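Local coordinates for protein probable TonB-dependent siderophore receptor PiuA (Acinetobacter baumannii, PDB 5FP1) that probably binds iron-chelating siderophores at the outer membrane and takes them up in the first step of iron acquisition, with possible micromolar affinity for ferric enterobactin, at residues I140-K145 / T165-K170; I176-A181 / P205-G210; Y257-R262 / T388-S393; D298-N303 / H318-A323; G343-R348 / I427-K432. All blocks are in the same frame, centred on the assembly; numbering follows the deposited sequence.

Contact 1: residues I140-K145 / T165-K170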
# COMPACT_ATOMS: atom_id res chain seq x y z
N ILE A 140 -10.41 4.55 3.54
CA ILE A 140 -11.57 5.13 4.23
C ILE A 140 -12.66 4.06 4.23
O ILE A 140 -13.01 3.55 3.19
CB ILE A 140 -12.13 6.35 3.47
CG1 ILE A 140 -11.02 7.38 3.20
CG2 ILE A 140 -13.31 6.99 4.20
CD1 ILE A 140 -10.31 7.86 4.43
N SER A 141 -13.16 3.71 5.41
CA SER A 141 -14.06 2.57 5.56
C SER A 141 -15.50 3.00 5.38
O SER A 141 -15.87 4.13 5.72
CB SER A 141 -13.93 1.97 6.96
OG SER A 141 -12.61 1.59 7.24
N LYS A 142 -16.29 2.08 4.86
CA LYS A 142 -17.74 2.21 4.87
C LYS A 142 -18.21 2.05 6.31
O LYS A 142 -17.92 1.06 6.94
CB LYS A 142 -18.36 1.10 4.05
CG LYS A 142 -18.09 1.23 2.56
CD LYS A 142 -18.43 -0.06 1.83
CE LYS A 142 -18.39 0.17 0.33
NZ LYS A 142 -18.17 -1.09 -0.41
N VAL A 143 -18.99 3.00 6.79
CA VAL A 143 -19.59 2.84 8.10
C VAL A 143 -21.10 3.18 8.14
O VAL A 143 -21.63 3.85 7.25
CB VAL A 143 -18.78 3.63 9.15
CG1 VAL A 143 -18.78 5.11 8.84
CG2 VAL A 143 -19.30 3.36 10.56
N ALA A 144 -21.78 2.70 9.18
CA ALA A 144 -23.21 2.93 9.36
C ALA A 144 -23.51 4.40 9.22
O ALA A 144 -22.79 5.25 9.77
CB ALA A 144 -23.66 2.43 10.73
N LYS A 145 -24.59 4.70 8.51
CA LYS A 145 -24.99 6.06 8.29
C LYS A 145 -26.51 6.18 8.07
O LYS A 145 -27.26 5.18 8.08
CB LYS A 145 -24.20 6.62 7.10
CG LYS A 145 -24.45 5.86 5.81
CD LYS A 145 -23.52 6.32 4.71
CE LYS A 145 -23.94 5.73 3.39
NZ LYS A 145 -23.03 6.17 2.30
N THR A 165 -20.64 -10.24 -2.40
CA THR A 165 -20.65 -9.27 -1.33
C THR A 165 -22.09 -8.86 -1.04
O THR A 165 -22.94 -8.88 -1.93
CB THR A 165 -19.90 -7.99 -1.72
OG1 THR A 165 -20.44 -7.49 -2.92
CG2 THR A 165 -18.42 -8.26 -1.95
N LEU A 166 -22.34 -8.51 0.21
CA LEU A 166 -23.63 -7.99 0.67
C LEU A 166 -23.36 -6.85 1.61
O LEU A 166 -22.47 -6.95 2.45
CB LEU A 166 -24.42 -9.07 1.39
CG LEU A 166 -25.53 -9.65 0.52
CD1 LEU A 166 -25.15 -11.05 0.09
CD2 LEU A 166 -26.85 -9.64 1.26
N ASP A 167 -24.10 -5.75 1.46
CA ASP A 167 -23.89 -4.54 2.27
C ASP A 167 -25.29 -3.99 2.65
O ASP A 167 -26.01 -3.49 1.80
CB ASP A 167 -23.13 -3.52 1.44
CG ASP A 167 -22.78 -2.24 2.21
OD1 ASP A 167 -23.07 -2.16 3.42
OD2 ASP A 167 -22.22 -1.29 1.59
N GLY A 168 -25.66 -4.11 3.91
CA GLY A 168 -26.98 -3.65 4.38
C GLY A 168 -26.85 -2.61 5.47
O GLY A 168 -26.03 -2.76 6.38
N ASN A 169 -27.66 -1.56 5.39
CA ASN A 169 -27.66 -0.48 6.37
C ASN A 169 -29.11 -0.17 6.80
O ASN A 169 -29.96 0.08 5.97
CB ASN A 169 -27.04 0.75 5.73
CG ASN A 169 -26.84 1.89 6.70
OD1 ASN A 169 -25.76 2.07 7.24
ND2 ASN A 169 -27.89 2.68 6.93
N LYS A 170 -29.36 -0.22 8.10
CA LYS A 170 -30.70 0.01 8.65
C LYS A 170 -30.67 1.23 9.56
O LYS A 170 -29.95 1.26 10.55
CB LYS A 170 -31.15 -1.22 9.43
CG LYS A 170 -32.64 -1.31 9.67
CD LYS A 170 -32.98 -2.54 10.51
CE LYS A 170 -33.42 -3.74 9.67
NZ LYS A 170 -34.81 -3.58 9.16
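In Asn169, on strand 161-171, chi1 (-174°) sets CG anti to the backbone N and chi2 (97°) sets OD1 facing Lys145 N, so that both polar atoms of the amide meet that one residue. Lys145 N donates to Asn169 OD1 at 3.1 Å, and Asn169 ND2 donates to Lys145 O at 2.8 Å, the acceptor lying 16° out of the amide plane. The side chain thus pairs with the loop backbone much as a neighbouring strand would. Ala144 CA rests against Asn169 OD1 at 3.4 Å. Farther along, the extended Lys142 brings its CD to 4.0 Å from Asp167 OD2, but Lys142 NZ stays 4.5 Å from that oxygen, too far for a salt bridge; the carboxylate is instead paired with Arg179, and the ammonium group with the carbonyl of Phe112. Here the chain leaves strand 135-141 of the plug sheet and is fastened to the barrel wall, where strand 161-171 runs between strands 149-157 and 177-188.

Contact 2: residues I176-A181 / P205-G210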
# COMPACT_ATOMS: atom_id res chain seq x y z
N ILE A 176 -30.04 6.27 15.39
CA ILE A 176 -29.24 5.04 15.42
C ILE A 176 -29.33 4.38 14.06
O ILE A 176 -30.41 4.29 13.46
CB ILE A 176 -29.71 4.07 16.52
CG1 ILE A 176 -29.71 4.77 17.88
CG2 ILE A 176 -28.82 2.84 16.58
CD1 ILE A 176 -30.04 3.87 19.06
N ALA A 177 -28.18 3.98 13.53
CA ALA A 177 -28.15 3.17 12.33
C ALA A 177 -27.08 2.08 12.45
O ALA A 177 -26.12 2.26 13.19
CB ALA A 177 -27.92 4.01 11.12
N ALA A 178 -27.29 0.95 11.79
CA ALA A 178 -26.35 -0.17 11.85
C ALA A 178 -26.11 -0.66 10.45
O ALA A 178 -26.99 -0.56 9.60
CB ALA A 178 -26.89 -1.29 12.73
N ARG A 179 -24.90 -1.15 10.19
CA ARG A 179 -24.51 -1.55 8.85
C ARG A 179 -23.66 -2.81 8.95
O ARG A 179 -22.97 -3.01 9.93
CB ARG A 179 -23.72 -0.44 8.19
CG ARG A 179 -23.37 -0.70 6.75
CD ARG A 179 -22.60 0.47 6.17
NE ARG A 179 -22.39 0.32 4.74
CZ ARG A 179 -22.01 1.31 3.94
NH1 ARG A 179 -21.78 2.52 4.44
NH2 ARG A 179 -21.86 1.09 2.65
N VAL A 180 -23.76 -3.69 7.96
CA VAL A 180 -22.85 -4.82 7.89
C VAL A 180 -22.53 -5.12 6.44
O VAL A 180 -23.41 -5.13 5.59
CB VAL A 180 -23.42 -6.07 8.59
CG1 VAL A 180 -24.67 -6.56 7.90
CG2 VAL A 180 -22.37 -7.18 8.61
N ALA A 181 -21.24 -5.31 6.15
CA ALA A 181 -20.80 -5.81 4.84
C ALA A 181 -20.21 -7.20 5.04
O ALA A 181 -19.58 -7.47 6.06
CB ALA A 181 -19.80 -4.87 4.20
N PRO A 205 -19.24 -5.23 10.45
CA PRO A 205 -20.41 -4.63 11.07
C PRO A 205 -20.09 -3.37 11.86
O PRO A 205 -19.06 -3.30 12.55
CB PRO A 205 -20.86 -5.72 12.02
CG PRO A 205 -19.61 -6.40 12.43
CD PRO A 205 -18.61 -6.23 11.33
N SER A 206 -20.98 -2.39 11.80
CA SER A 206 -20.85 -1.24 12.66
C SER A 206 -22.22 -0.68 13.10
O SER A 206 -23.24 -0.94 12.48
CB SER A 206 -20.07 -0.15 11.94
OG SER A 206 -20.68 0.17 10.73
N ILE A 207 -22.18 0.13 14.14
CA ILE A 207 -23.39 0.83 14.57
C ILE A 207 -23.04 2.21 15.04
O ILE A 207 -22.00 2.42 15.65
CB ILE A 207 -24.13 0.01 15.65
CG1 ILE A 207 -25.44 0.70 16.07
CG2 ILE A 207 -23.27 -0.26 16.86
CD1 ILE A 207 -26.29 -0.19 16.96
N THR A 208 -23.89 3.17 14.68
CA THR A 208 -23.66 4.57 15.04
C THR A 208 -24.90 5.14 15.77
O THR A 208 -26.03 4.70 15.51
CB THR A 208 -23.27 5.40 13.80
OG1 THR A 208 -22.70 6.65 14.21
CG2 THR A 208 -24.42 5.66 12.88
N PHE A 209 -24.64 6.05 16.70
CA PHE A 209 -25.64 6.62 17.60
C PHE A 209 -25.54 8.15 17.53
O PHE A 209 -24.43 8.69 17.40
CB PHE A 209 -25.38 6.20 19.03
CG PHE A 209 -25.29 4.71 19.23
CD1 PHE A 209 -24.09 4.03 19.08
CD2 PHE A 209 -26.41 3.98 19.63
CE1 PHE A 209 -24.00 2.67 19.29
CE2 PHE A 209 -26.33 2.62 19.84
CZ PHE A 209 -25.13 1.96 19.68
N GLY A 210 -26.67 8.85 17.65
CA GLY A 210 -26.64 10.33 17.72
C GLY A 210 -26.56 11.01 16.37
O GLY A 210 -26.17 12.19 16.27
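Ile176 meets the ring of Phe209 at its edge: the methyl CD1 lies near the ring plane, 3.7 Å from Phe209 CD2, and the two side chains run obliquely to each other. The other branch, Ile176 CG2, touches Ile207 CD1 at 4.0 Å. Ile207 has CG1 anti to its backbone N (chi1 -178°), which sets that atom against Ala177 O at 3.3 Å and beside the methyl of Ala178. Val180 CG2 packs on Pro205 CB at 4.0 Å, on the face these two share with Ala178 and Ile207 in this antiparallel barrel hairpin. The face of Ala177, Arg179, Ser206 and Thr208 is partly polar. There the extended Arg179 chain reaches past Ser206 to a salt bridge with Asp167 and a hydrogen bond to Val143 O, while Ser206 OG is hydrogen-bonded to Ala144 N. Four backbone bonds join the two segments. The chemistry is two-sided: aliphatic groups on the surface, consistent with a membrane-facing wall, while on the other face Arg179 and Ser206 bind the chain that follows plug strand 135-141.

Contact 3: residues Y257-R262 / T388-S393; sequences YGWKDR and TNWCTS
Trp259 drives the edge of its indole into the face of Trp390, a T-shaped stack with the six-membered ring centroids 4.9 Å apart and the planes at 90°. Trp259 CZ3 stands over the centre of the Trp390 ring, 3.6 Å from CD2. One face of Trp259 receives Asn389 O toward its rim, the opposite face has Arg262 CB, and Thr388 O approaches Trp259 CH2 at the edge, 3.5 Å away. The Arg262 chain bends at chi3 (69°), which sets NE; its NH1 lies 3.2 Å from Trp390 CZ3 and is hydrogen-bonded to His318 O. Trp390 NE1 is hydrogen-bonded to Asp404 OD2. Two loop regions of the barrel domain meet here: 257-262 leads into strand 264-279, while 388-393 ends in the short strand 391-393, which pairs with strand 315-341 and carries Cys391, joined by a disulfide to Cys383. Between the two segments the packing is looser at Tyr257, itself buried against Pro235 and Val316. Thr392 CG2 comes no closer to its ring than 4.1 Å, at CD1, and Ser393 O sits in the ring plane at the edge, 3.7 Å from Tyr257 CE1. The Tyr257 hydroxyl reaches Leu394 O, and Thr392 and Ser393 are partly exposed.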
# COMPACT_ATOMS: atom_id res chain seq x y z
N TYR A 257 6.41 -21.20 -10.31
CA TYR A 257 7.51 -21.91 -9.68
C TYR A 257 7.33 -22.20 -8.22
O TYR A 257 8.25 -22.72 -7.56
CB TYR A 257 8.82 -21.14 -9.91
CG TYR A 257 9.21 -21.05 -11.34
CD1 TYR A 257 9.42 -22.20 -12.09
CD2 TYR A 257 9.31 -19.81 -11.99
CE1 TYR A 257 9.76 -22.12 -13.43
CE2 TYR A 257 9.66 -19.73 -13.32
CZ TYR A 257 9.87 -20.89 -14.04
OH TYR A 257 10.19 -20.81 -15.37
N GLY A 258 6.15 -21.92 -7.68
CA GLY A 258 5.84 -22.29 -6.32
C GLY A 258 5.62 -23.79 -6.18
O GLY A 258 5.54 -24.53 -7.16
N TRP A 259 5.50 -24.23 -4.94
CA TRP A 259 5.42 -25.64 -4.59
C TRP A 259 4.13 -25.82 -3.80
O TRP A 259 4.09 -25.60 -2.59
CB TRP A 259 6.65 -26.00 -3.79
CG TRP A 259 6.90 -27.44 -3.55
CD1 TRP A 259 6.06 -28.50 -3.80
CD2 TRP A 259 8.08 -27.99 -2.98
NE1 TRP A 259 6.68 -29.68 -3.44
CE2 TRP A 259 7.92 -29.39 -2.93
CE3 TRP A 259 9.29 -27.43 -2.55
CZ2 TRP A 259 8.91 -30.24 -2.44
CZ3 TRP A 259 10.27 -28.28 -2.07
CH2 TRP A 259 10.07 -29.68 -2.01
N LYS A 260 3.07 -26.19 -4.50
CA LYS A 260 1.75 -26.09 -3.93
C LYS A 260 1.50 -26.98 -2.74
O LYS A 260 0.73 -26.59 -1.84
CB LYS A 260 0.65 -26.24 -4.99
CG LYS A 260 0.68 -25.08 -5.96
CD LYS A 260 -0.42 -25.18 -6.98
CE LYS A 260 -1.74 -24.75 -6.43
NZ LYS A 260 -2.63 -24.43 -7.56
N ASP A 261 2.16 -28.13 -2.69
CA ASP A 261 2.02 -29.05 -1.56
C ASP A 261 2.77 -28.54 -0.33
O ASP A 261 2.57 -29.07 0.76
CB ASP A 261 2.53 -30.45 -1.92
CG ASP A 261 1.97 -31.54 -1.00
OD1 ASP A 261 0.78 -31.49 -0.70
OD2 ASP A 261 2.74 -32.41 -0.54
N ARG A 262 3.68 -27.58 -0.52
CA ARG A 262 4.48 -27.03 0.59
C ARG A 262 4.03 -25.61 1.02
O ARG A 262 3.97 -25.29 2.21
CB ARG A 262 5.93 -26.93 0.16
CG ARG A 262 6.88 -26.54 1.28
CD ARG A 262 8.24 -26.16 0.76
NE ARG A 262 8.25 -24.91 0.01
CZ ARG A 262 9.32 -24.37 -0.56
NH1 ARG A 262 10.50 -24.98 -0.51
NH2 ARG A 262 9.22 -23.20 -1.18
N THR A 388 13.38 -35.68 -3.76
CA THR A 388 12.40 -35.07 -2.86
C THR A 388 11.83 -33.74 -3.42
O THR A 388 11.24 -32.94 -2.68
CB THR A 388 13.00 -34.90 -1.45
OG1 THR A 388 14.23 -34.18 -1.54
CG2 THR A 388 13.28 -36.30 -0.81
N ASN A 389 12.00 -33.54 -4.73
CA ASN A 389 11.28 -32.54 -5.50
C ASN A 389 11.66 -31.07 -5.21
O ASN A 389 10.85 -30.17 -5.49
CB ASN A 389 9.78 -32.72 -5.35
CG ASN A 389 9.33 -34.16 -5.58
OD1 ASN A 389 9.73 -34.76 -6.56
ND2 ASN A 389 8.48 -34.70 -4.70
N TRP A 390 12.89 -30.84 -4.74
CA TRP A 390 13.37 -29.52 -4.36
C TRP A 390 13.63 -28.58 -5.53
O TRP A 390 13.75 -27.38 -5.30
CB TRP A 390 14.60 -29.59 -3.41
CG TRP A 390 14.15 -29.69 -2.02
CD1 TRP A 390 13.86 -30.85 -1.32
CD2 TRP A 390 13.75 -28.61 -1.18
NE1 TRP A 390 13.37 -30.54 -0.09
CE2 TRP A 390 13.27 -29.18 0.02
CE3 TRP A 390 13.77 -27.22 -1.32
CZ2 TRP A 390 12.82 -28.40 1.07
CZ3 TRP A 390 13.33 -26.44 -0.26
CH2 TRP A 390 12.85 -27.03 0.91
N CYS A 391 13.78 -29.12 -6.74
CA CYS A 391 13.88 -28.33 -7.94
C CYS A 391 12.85 -28.77 -8.94
O CYS A 391 12.44 -29.94 -8.95
CB CYS A 391 15.26 -28.45 -8.59
SG CYS A 391 16.62 -27.99 -7.51
N THR A 392 12.44 -27.85 -9.79
CA THR A 392 11.48 -28.16 -10.85
C THR A 392 12.03 -27.71 -12.20
O THR A 392 13.12 -27.10 -12.27
CB THR A 392 10.10 -27.54 -10.53
OG1 THR A 392 9.11 -28.11 -11.38
CG2 THR A 392 10.11 -26.03 -10.72
N SER A 393 11.30 -27.98 -13.27
CA SER A 393 11.75 -27.61 -14.60
C SER A 393 11.55 -26.10 -14.83
O SER A 393 10.51 -25.55 -14.48
CB SER A 393 11.01 -28.42 -15.67
OG SER A 393 11.61 -28.21 -16.93

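Contact 4: residues D298-N303 / H318-A323; sequences DYVWTN and HRLNSA. With PO4 (phosphate ion), chain B.
Trp301 presents one face of its indole to Asn321, whose CB lies over the five-membered ring, 3.9 Å from the centroid, as a CH-pi contact; the amide end continues over the six-membered ring, offset toward the rim, its plane turned 61° from that of the indole. Ala323 N lies above one face of the Tyr299 ring, and Ala323 CB is 3.4 Å from Tyr299 CZ. His318 meets Thr302 CG2 at its ring edge, in plane. Both Tyr299 (chi1 69°) and Trp301 (chi1 65°) place CG between the backbone N and the carbonyl carbon; both rings lie against segment 318-323. Val300 CG1 touches Leu320 CD1 at 3.6 Å. Within its own strand Arg319 NE donates to Leu320 O at 2.9 Å, from above the carbonyl plane, and its NH1 has Asp306 as salt-bridge partner. The chemistry of this barrel hairpin is mixed: aliphatic Val300–Leu320 packing on one face, ring-to-amide and ring-to-methyl contacts on the other, over a backbone ladder that includes Trp301 N to Asn321 O at 2.9 Å.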
# COMPACT_ATOMS: atom_id res chain seq x y z
N ASP A 298 0.95 -16.00 8.37
CA ASP A 298 1.58 -17.31 8.49
C ASP A 298 1.79 -17.80 7.06
O ASP A 298 0.82 -18.01 6.34
CB ASP A 298 0.66 -18.26 9.27
CG ASP A 298 1.28 -19.61 9.56
OD1 ASP A 298 2.46 -19.83 9.29
OD2 ASP A 298 0.56 -20.47 10.08
N TYR A 299 3.04 -17.88 6.63
CA TYR A 299 3.31 -18.15 5.24
C TYR A 299 4.61 -18.89 4.95
O TYR A 299 5.60 -18.81 5.70
CB TYR A 299 3.27 -16.86 4.41
CG TYR A 299 4.39 -15.89 4.66
CD1 TYR A 299 5.67 -16.10 4.15
CD2 TYR A 299 4.16 -14.72 5.37
CE1 TYR A 299 6.69 -15.18 4.35
CE2 TYR A 299 5.18 -13.81 5.60
CZ TYR A 299 6.45 -14.04 5.09
OH TYR A 299 7.45 -13.12 5.35
N VAL A 300 4.55 -19.61 3.84
CA VAL A 300 5.69 -20.24 3.18
C VAL A 300 5.51 -20.03 1.69
O VAL A 300 4.48 -20.40 1.12
CB VAL A 300 5.74 -21.77 3.43
CG1 VAL A 300 6.77 -22.43 2.52
CG2 VAL A 300 6.08 -22.05 4.89
N TRP A 301 6.47 -19.39 1.04
CA TRP A 301 6.38 -19.17 -0.41
C TRP A 301 7.75 -19.34 -1.06
O TRP A 301 8.80 -19.39 -0.37
CB TRP A 301 5.71 -17.83 -0.79
CG TRP A 301 6.45 -16.68 -0.38
CD1 TRP A 301 6.39 -16.05 0.84
CD2 TRP A 301 7.45 -15.98 -1.15
NE1 TRP A 301 7.30 -15.02 0.87
CE2 TRP A 301 7.95 -14.95 -0.33
CE3 TRP A 301 7.98 -16.14 -2.43
CZ2 TRP A 301 8.95 -14.06 -0.77
CZ3 TRP A 301 8.96 -15.26 -2.87
CH2 TRP A 301 9.45 -14.25 -2.03
N THR A 302 7.74 -19.43 -2.39
CA THR A 302 8.92 -19.81 -3.14
C THR A 302 9.57 -18.67 -3.86
O THR A 302 8.94 -18.00 -4.69
CB THR A 302 8.58 -20.91 -4.18
OG1 THR A 302 8.12 -22.07 -3.50
CG2 THR A 302 9.80 -21.24 -5.00
N ASN A 303 10.85 -18.48 -3.58
CA ASN A 303 11.73 -17.64 -4.40
C ASN A 303 12.27 -18.53 -5.55
O ASN A 303 12.89 -19.57 -5.29
CB ASN A 303 12.84 -17.08 -3.51
CG ASN A 303 13.99 -16.39 -4.27
OD1 ASN A 303 14.22 -16.60 -5.47
ND2 ASN A 303 14.76 -15.62 -3.52
N HIS A 318 13.38 -24.50 -5.50
CA HIS A 318 12.28 -23.91 -4.72
C HIS A 318 12.78 -23.34 -3.37
O HIS A 318 12.44 -23.89 -2.33
CB HIS A 318 11.20 -24.94 -4.36
CG HIS A 318 10.48 -25.56 -5.52
ND1 HIS A 318 9.66 -24.84 -6.37
CD2 HIS A 318 10.39 -26.85 -5.92
CE1 HIS A 318 9.11 -25.66 -7.25
NE2 HIS A 318 9.54 -26.89 -7.00
N ARG A 319 13.52 -22.23 -3.41
CA ARG A 319 13.98 -21.55 -2.20
C ARG A 319 12.80 -21.18 -1.33
O ARG A 319 11.83 -20.64 -1.81
CB ARG A 319 14.77 -20.28 -2.56
CG ARG A 319 14.96 -19.29 -1.42
CD ARG A 319 15.83 -19.79 -0.26
NE ARG A 319 15.57 -18.91 0.89
CZ ARG A 319 16.23 -17.79 1.18
NH1 ARG A 319 17.29 -17.42 0.50
NH2 ARG A 319 15.83 -17.07 2.21
N LEU A 320 12.89 -21.52 -0.04
CA LEU A 320 11.79 -21.27 0.90
C LEU A 320 11.98 -19.93 1.63
O LEU A 320 13.07 -19.65 2.12
CB LEU A 320 11.69 -22.40 1.94
CG LEU A 320 10.55 -22.29 2.97
CD1 LEU A 320 10.01 -23.70 3.29
CD2 LEU A 320 10.99 -21.59 4.23
N ASN A 321 10.91 -19.15 1.66
CA ASN A 321 10.76 -17.95 2.47
C ASN A 321 9.55 -18.16 3.36
O ASN A 321 8.54 -18.74 2.94
CB ASN A 321 10.52 -16.70 1.61
CG ASN A 321 11.79 -16.27 0.83
OD1 ASN A 321 12.90 -16.38 1.31
ND2 ASN A 321 11.59 -15.79 -0.33
N SER A 322 9.66 -17.76 4.62
CA SER A 322 8.60 -17.98 5.57
C SER A 322 8.62 -16.94 6.67
O SER A 322 9.64 -16.27 6.91
CB SER A 322 8.69 -19.36 6.21
OG SER A 322 9.71 -19.41 7.19
N ALA A 323 7.47 -16.80 7.32
CA ALA A 323 7.34 -16.07 8.58
C ALA A 323 6.04 -16.46 9.27
O ALA A 323 5.08 -16.89 8.63
CB ALA A 323 7.36 -14.57 8.35
P PO4 B . 19.11 -14.45 -0.32
O1 PO4 B . 19.96 -15.39 -1.15
O2 PO4 B . 17.66 -14.77 -0.62
O3 PO4 B . 19.40 -13.00 -0.68
O4 PO4 B . 19.38 -14.68 1.15
O HOH W 1 10.16 -14.14 4.75

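Contact 5: residues G343-R348 / I427-K432; sequences GFLKHR and IEITPK
Lys346 and Glu428 form an antiparallel hydrogen-bonded pair, Lys346 N donating to Glu428 O at 3.1 Å and Glu428 N to Lys346 O at 2.8 Å, both donors in the plane of the carbonyl they address. Their side chains lie side by side and point the same way, Lys346 CD 4.0 Å from Glu428 OE2. The charged ends stay apart, with Lys346 NZ 4.1 Å from Glu428 OE2, though the opposite charges probably still attract. On the other face of the ribbon, His347 and Ile427 also run alongside each other. Ile427 CG1, anti to the carbonyl carbon (chi1 -54°), comes to 3.7 Å from His347 ND1, with CG2 over one face of the imidazole. That nitrogen is hydrogen-bonded to Asp425. The pair belongs to the barrel wall, where strand 346-368 begins beside the last part of strand 405-428, and the chain turns a corner at Ile429. Ile429 and Thr430 face Trp433 in a classic beta bulge, after which Thr430 OG1 accepts from Lys432 N in an ST turn. Leu345 packs across the segments: its CB touches Ile427 CG2 at 4.0 Å and its CD2 lies 4.2 Å from Ile429 CG1. A water lies within hydrogen-bonding distance of Phe344 O and Glu428 O, 2.8 Å from Glu428 O, though it need not donate to both at once. Phe344, poorly ordered, lies on the surface.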
# COMPACT_ATOMS: atom_id res chain seq x y z
N GLY A 343 -12.27 37.68 13.18
CA GLY A 343 -12.69 38.92 12.58
C GLY A 343 -11.82 39.23 11.38
O GLY A 343 -12.33 39.55 10.31
N PHE A 344 -10.51 39.11 11.55
CA PHE A 344 -9.57 39.35 10.46
C PHE A 344 -9.08 38.04 9.82
O PHE A 344 -8.97 37.94 8.60
CB PHE A 344 -8.39 40.18 10.96
CG PHE A 344 -8.78 41.49 11.59
CD1 PHE A 344 -9.84 42.23 11.09
CD2 PHE A 344 -8.08 41.98 12.69
CE1 PHE A 344 -10.20 43.44 11.67
CE2 PHE A 344 -8.44 43.18 13.27
CZ PHE A 344 -9.50 43.91 12.77
N LEU A 345 -8.78 37.05 10.65
CA LEU A 345 -8.27 35.75 10.18
C LEU A 345 -9.30 34.66 10.42
O LEU A 345 -9.93 34.63 11.48
CB LEU A 345 -6.99 35.41 10.93
CG LEU A 345 -5.85 36.42 10.77
CD1 LEU A 345 -4.61 35.97 11.52
CD2 LEU A 345 -5.53 36.63 9.29
N LYS A 346 -9.50 33.77 9.45
CA LYS A 346 -10.33 32.59 9.66
C LYS A 346 -9.45 31.34 9.79
O LYS A 346 -8.74 30.96 8.85
CB LYS A 346 -11.32 32.41 8.52
CG LYS A 346 -12.22 33.63 8.31
CD LYS A 346 -13.22 33.39 7.20
CE LYS A 346 -13.91 34.68 6.80
NZ LYS A 346 -15.02 34.40 5.86
N HIS A 347 -9.51 30.70 10.95
CA HIS A 347 -8.71 29.50 11.22
C HIS A 347 -9.53 28.24 11.00
O HIS A 347 -10.68 28.15 11.42
CB HIS A 347 -8.21 29.49 12.65
CG HIS A 347 -7.33 30.64 12.99
ND1 HIS A 347 -5.97 30.52 13.10
CD2 HIS A 347 -7.63 31.93 13.29
CE1 HIS A 347 -5.46 31.69 13.46
NE2 HIS A 347 -6.44 32.56 13.58
N ARG A 348 -8.95 27.31 10.26
CA ARG A 348 -9.50 25.97 10.10
C ARG A 348 -8.46 25.01 10.66
O ARG A 348 -7.34 24.94 10.15
CB ARG A 348 -9.81 25.69 8.65
CG ARG A 348 -11.02 26.48 8.18
CD ARG A 348 -11.21 26.38 6.69
NE ARG A 348 -10.09 26.95 5.94
CZ ARG A 348 -10.06 26.95 4.61
NH1 ARG A 348 -11.09 26.46 3.94
NH2 ARG A 348 -9.02 27.44 3.96
N ILE A 427 -4.98 28.97 7.65
CA ILE A 427 -5.47 30.31 7.97
C ILE A 427 -5.85 31.07 6.70
O ILE A 427 -5.00 31.36 5.86
CB ILE A 427 -4.41 31.10 8.75
CG1 ILE A 427 -3.98 30.32 9.99
CG2 ILE A 427 -4.96 32.46 9.18
CD1 ILE A 427 -2.81 30.93 10.71
N GLU A 428 -7.13 31.38 6.56
CA GLU A 428 -7.61 32.23 5.48
C GLU A 428 -7.36 33.69 5.86
O GLU A 428 -7.97 34.23 6.80
CB GLU A 428 -9.07 31.97 5.17
CG GLU A 428 -9.60 32.88 4.07
CD GLU A 428 -11.08 32.69 3.78
OE1 GLU A 428 -11.58 31.54 3.81
OE2 GLU A 428 -11.74 33.70 3.46
N ILE A 429 -6.41 34.30 5.17
CA ILE A 429 -6.03 35.68 5.42
C ILE A 429 -7.00 36.60 4.68
O ILE A 429 -7.49 37.55 5.26
CB ILE A 429 -4.57 35.93 5.02
CG1 ILE A 429 -3.66 35.01 5.85
CG2 ILE A 429 -4.17 37.38 5.26
CD1 ILE A 429 -2.22 35.03 5.38
N THR A 430 -7.27 36.30 3.42
CA THR A 430 -8.38 36.86 2.69
C THR A 430 -8.87 35.71 1.85
O THR A 430 -8.27 34.66 1.87
CB THR A 430 -7.95 38.00 1.73
OG1 THR A 430 -7.40 37.42 0.54
CG2 THR A 430 -6.94 38.90 2.38
N PRO A 431 -9.94 35.91 1.06
CA PRO A 431 -10.42 34.78 0.27
C PRO A 431 -9.45 34.30 -0.79
O PRO A 431 -9.69 33.25 -1.42
CB PRO A 431 -11.70 35.33 -0.39
CG PRO A 431 -12.12 36.46 0.48
CD PRO A 431 -10.84 37.08 0.97
N LYS A 432 -8.39 35.06 -1.02
CA LYS A 432 -7.42 34.72 -2.06
C LYS A 432 -6.11 34.21 -1.49
O LYS A 432 -5.24 33.77 -2.24
CB LYS A 432 -7.09 35.96 -2.92
CG LYS A 432 -8.24 36.55 -3.73
CD LYS A 432 -7.67 37.35 -4.90
CE LYS A 432 -8.67 37.59 -5.99
NZ LYS A 432 -9.56 38.71 -5.58
O HOH W 2 -9.96 36.14 6.75

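In the fold
All five contacts involve the antiparallel barrel, and contact 1 also ties it to the plug. Contacts 1 and 2, with centres 8 Å apart, touch through the Asp167–Arg179 salt bridge on the adjoining strands 161-171 and 177-188; both close before contact 3 opens. The centres of contacts 3 and 4 are 11 Å apart, and strand 391-393 of contact 3 pairs with strand 315-341 of contact 4, which falls within the chain between the segments of contact 3. Contact 4 closes before contact 5 opens. Contact 5 lies across the chain's centre, 65 Å from contact 3 and 56 Å from contact 4 between centres. Strands 315-341 and 346-368, neighbours in the barrel, span the distance between contacts 4 and 5.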